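Local coordinates for homoserine dehydrogenase (PDB 4PG7), which catalyses the NAD(P)-dependent interconversion of homoserine and aspartate semialdehyde in the aspartic acid pathway, at residues D221-V226 against V243-I248. Sequence-based numbering, arbitrary orientation.
Sequences DAARKV and VKRRGI. With LYS (lysine), chain K.
Ala223, on the helix 220-234, meets Val243, on the segment that carries the short strand 244-245, where the two backbones come nearest, their CA atoms 6.3 Å apart. The methyl CB of Ala223 points toward 243-248 and is met by two side chains. CG1 of Val243, set anti to its own backbone N (chi1 -178°), lies 3.9 Å from that methyl, and the CD methylene of Arg245 passes it at 4.0 Å. The other branch of Val243, CG2, turns toward the next turn of the helix and meets CG1 of Val226 at 4.3 Å. Val243 also packs on Val227 of the same helix, and Ala223 on Leu240. Arg245 therefore packs with its aliphatic stem; its chain bends at chi3 (53°), and NH1 is hydrogen-bonded to the carbonyl of Glu218, just ahead of the helix. Asp221 forms salt bridges within the helix with Lys225, whose NZ meets the syn side of OD2 2.7 Å away, and with Arg224, whose NH2 bonds weakly to OD1. Beyond the strand segment, NZ of the bound lysine stands 3.3 Å above one face of the Arg246 guanidinium, offset toward its rim; both groups are probably cationic. Arg246 NH1 is hydrogen-bonded to the carbonyl of Val440, and Asp438 also lines the pocket. Helix 220-234 thus rests by van der Waals packing alone on strand 244-245, which pairs in parallel with strand 278-289 of the mixed sheet.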
ATOM      1  N   ASP A 221       2.963 -14.246  16.623  1.00 33.03           N
ATOM      2  CA  ASP A 221       2.100 -13.893  15.478  1.00 34.92           C
ATOM      3  C   ASP A 221       2.871 -13.131  14.422  1.00 34.86           C
ATOM      4  O   ASP A 221       2.779 -13.437  13.226  1.00 34.81           O
ATOM      5  CB  ASP A 221       0.902 -13.045  15.928  1.00 36.73           C
ATOM      6  CG  ASP A 221       0.044 -12.595  14.766  1.00 39.54           C
ATOM      7  OD1 ASP A 221      -0.391 -13.490  14.014  1.00 39.64           O
ATOM      8  OD2 ASP A 221      -0.203 -11.358  14.598  1.00 41.47           O
ATOM      9  N   ALA A 222       3.634 -12.128  14.863  1.00 32.89           N
ATOM     10  CA  ALA A 222       4.445 -11.340  13.962  1.00 31.07           C
ATOM     11  C   ALA A 222       5.511 -12.200  13.265  1.00 29.57           C
ATOM     12  O   ALA A 222       5.763 -12.022  12.074  1.00 27.71           O
ATOM     13  CB  ALA A 222       5.094 -10.194  14.709  1.00 31.77           C
ATOM     14  N   ALA A 223       6.118 -13.138  13.990  1.00 28.75           N
ATOM     15  CA  ALA A 223       7.122 -14.026  13.390  1.00 30.49           C
ATOM     16  C   ALA A 223       6.521 -14.932  12.313  1.00 30.22           C
ATOM     17  O   ALA A 223       7.121 -15.135  11.253  1.00 29.64           O
ATOM     18  CB  ALA A 223       7.821 -14.857  14.454  1.00 31.03           C
ATOM     19  N   ARG A 224       5.314 -15.431  12.547  1.00 30.86           N
ATOM     20  CA  ARG A 224       4.615 -16.189  11.499  1.00 31.92           C
ATOM     21  C   ARG A 224       4.408 -15.341  10.247  1.00 30.01           C
ATOM     22  O   ARG A 224       4.633 -15.802   9.138  1.00 31.46           O
ATOM     23  CB  ARG A 224       3.288 -16.751  12.018  1.00 34.18           C
ATOM     24  CG  ARG A 224       3.479 -17.834  13.077  1.00 37.04           C
ATOM     25  CD  ARG A 224       2.185 -18.564  13.409  1.00 39.59           C
ATOM     26  NE  ARG A 224       1.151 -17.618  13.807  1.00 41.96           N
ATOM     27  CZ  ARG A 224       0.749 -17.375  15.054  1.00 43.85           C
ATOM     28  NH1 ARG A 224       1.283 -18.024  16.082  1.00 46.95           N
ATOM     29  NH2 ARG A 224      -0.207 -16.472  15.268  1.00 43.53           N
ATOM     30  N   LYS A 225       4.006 -14.091  10.418  1.00 30.67           N
ATOM     31  CA  LYS A 225       3.806 -13.210   9.272  1.00 31.13           C
ATOM     32  C   LYS A 225       5.098 -12.862   8.558  1.00 30.15           C
ATOM     33  O   LYS A 225       5.090 -12.635   7.345  1.00 30.95           O
ATOM     34  CB  LYS A 225       3.039 -11.948   9.678  1.00 32.81           C
ATOM     35  CG  LYS A 225       1.568 -12.254   9.963  1.00 33.52           C
ATOM     36  CD  LYS A 225       0.875 -11.100  10.653  1.00 34.01           C
ATOM     37  CE  LYS A 225      -0.580 -11.444  11.008  1.00 34.32           C
ATOM     38  NZ  LYS A 225      -1.022 -10.568  12.125  1.00 36.97           N
ATOM     39  N   VAL A 226       6.205 -12.811   9.296  1.00 28.52           N
ATOM     40  CA  VAL A 226       7.517 -12.643   8.687  1.00 27.64           C
ATOM     41  C   VAL A 226       7.906 -13.850   7.831  1.00 28.40           C
ATOM     42  O   VAL A 226       8.478 -13.679   6.756  1.00 29.31           O
ATOM     43  CB  VAL A 226       8.596 -12.406   9.755  1.00 27.89           C
ATOM     44  CG1 VAL A 226       9.988 -12.559   9.166  1.00 28.21           C
ATOM     45  CG2 VAL A 226       8.419 -11.021  10.345  1.00 27.48           C
ATOM     46  N   VAL A 243      13.301 -17.445  12.641  1.00 35.55           N
ATOM     47  CA  VAL A 243      13.038 -16.031  12.905  1.00 34.20           C
ATOM     48  C   VAL A 243      13.506 -15.685  14.313  1.00 34.25           C
ATOM     49  O   VAL A 243      12.916 -16.113  15.282  1.00 35.04           O
ATOM     50  CB  VAL A 243      11.551 -15.666  12.767  1.00 34.15           C
ATOM     51  CG1 VAL A 243      11.331 -14.170  13.013  1.00 32.82           C
ATOM     52  CG2 VAL A 243      11.037 -16.044  11.388  1.00 34.70           C
ATOM     53  N   LYS A 244      14.562 -14.895  14.422  1.00 33.51           N
ATOM     54  CA  LYS A 244      15.023 -14.442  15.727  1.00 35.97           C
ATOM     55  C   LYS A 244      13.952 -13.543  16.304  1.00 35.00           C
ATOM     56  O   LYS A 244      13.604 -12.539  15.691  1.00 33.37           O
ATOM     57  CB  LYS A 244      16.358 -13.694  15.595  1.00 39.30           C
ATOM     58  CG  LYS A 244      17.502 -14.589  15.121  1.00 43.31           C
ATOM     59  CD  LYS A 244      18.800 -13.805  14.972  1.00 49.98           C
ATOM     60  CE  LYS A 244      19.996 -14.716  14.713  1.00 54.37           C
ATOM     61  NZ  LYS A 244      19.866 -15.477  13.436  1.00 57.06           N
ATOM     62  N   ARG A 245      13.444 -13.892  17.484  1.00 33.15           N
ATOM     63  CA  ARG A 245      12.242 -13.254  18.005  1.00 34.97           C
ATOM     64  C   ARG A 245      12.382 -12.765  19.438  1.00 33.22           C
ATOM     65  O   ARG A 245      12.916 -13.464  20.285  1.00 32.93           O
ATOM     66  CB  ARG A 245      11.107 -14.253  17.944  1.00 35.20           C
ATOM     67  CG  ARG A 245       9.787 -13.744  18.481  1.00 36.46           C
ATOM     68  CD  ARG A 245       8.725 -14.818  18.366  1.00 37.20           C
ATOM     69  NE  ARG A 245       9.157 -16.064  18.990  1.00 39.54           N
ATOM     70  CZ  ARG A 245       9.178 -16.308  20.297  1.00 41.05           C
ATOM     71  NH1 ARG A 245       8.795 -15.403  21.179  1.00 42.51           N
ATOM     72  NH2 ARG A 245       9.594 -17.484  20.729  1.00 45.11           N
ATOM     73  N   ARG A 246      11.920 -11.542  19.674  1.00 31.32           N
ATOM     74  CA  ARG A 246      11.758 -10.987  21.009  1.00 29.31           C
ATOM     75  C   ARG A 246      10.480 -10.154  21.001  1.00 27.75           C
ATOM     76  O   ARG A 246      10.230  -9.396  20.059  1.00 27.18           O
ATOM     77  CB  ARG A 246      12.962 -10.111  21.389  1.00 29.45           C
ATOM     78  CG  ARG A 246      12.737  -9.240  22.629  1.00 29.90           C
ATOM     79  CD  ARG A 246      13.834  -8.198  22.817  1.00 30.10           C
ATOM     80  NE  ARG A 246      15.086  -8.789  23.257  1.00 31.41           N
ATOM     81  CZ  ARG A 246      16.292  -8.225  23.161  1.00 31.96           C
ATOM     82  NH1 ARG A 246      16.475  -7.031  22.601  1.00 29.96           N
ATOM     83  NH2 ARG A 246      17.346  -8.894  23.610  1.00 34.57           N
ATOM     84  N   GLY A 247       9.686 -10.269  22.054  1.00 27.46           N
ATOM     85  CA  GLY A 247       8.418  -9.568  22.160  1.00 28.04           C
ATOM     86  C   GLY A 247       8.587  -8.204  22.778  1.00 28.02           C
ATOM     87  O   GLY A 247       9.705  -7.718  22.883  1.00 27.18           O
ATOM     88  N   ILE A 248       7.468  -7.625  23.218  1.00 29.58           N
ATOM     89  CA  ILE A 248       7.448  -6.277  23.775  1.00 29.57           C
ATOM     90  C   ILE A 248       7.321  -6.227  25.288  1.00 29.29           C
ATOM     91  O   ILE A 248       7.325  -5.142  25.863  1.00 28.75           O
ATOM     92  CB  ILE A 248       6.311  -5.401  23.165  1.00 29.48           C
ATOM     93  CG1 ILE A 248       4.928  -5.987  23.433  1.00 28.72           C
ATOM     94  CG2 ILE A 248       6.519  -5.211  21.668  1.00 28.61           C
ATOM     95  CD1 ILE A 248       3.834  -4.943  23.350  1.00 28.89           C
TER
HETATM   96  N   LYS K 509      13.032  -3.969  32.418  1.00 56.65           N
HETATM   97  CA  LYS K 509      13.637  -5.175  31.759  1.00 59.62           C
HETATM   98  C   LYS K 509      15.154  -5.232  31.919  1.00 60.06           C
HETATM   99  O   LYS K 509      15.860  -5.811  31.072  1.00 53.74           O
HETATM  100  CB  LYS K 509      13.281  -5.203  30.272  1.00 54.84           C
HETATM  101  CG  LYS K 509      13.539  -6.537  29.602  1.00 58.66           C
HETATM  102  CD  LYS K 509      14.358  -6.402  28.329  1.00 55.09           C
HETATM  103  CE  LYS K 509      14.697  -7.775  27.796  1.00 54.44           C
HETATM  104  NZ  LYS K 509      15.512  -7.739  26.552  1.00 55.14           N
HETATM  105  OXT LYS K 509      15.690  -4.717  32.912  1.00 63.48           O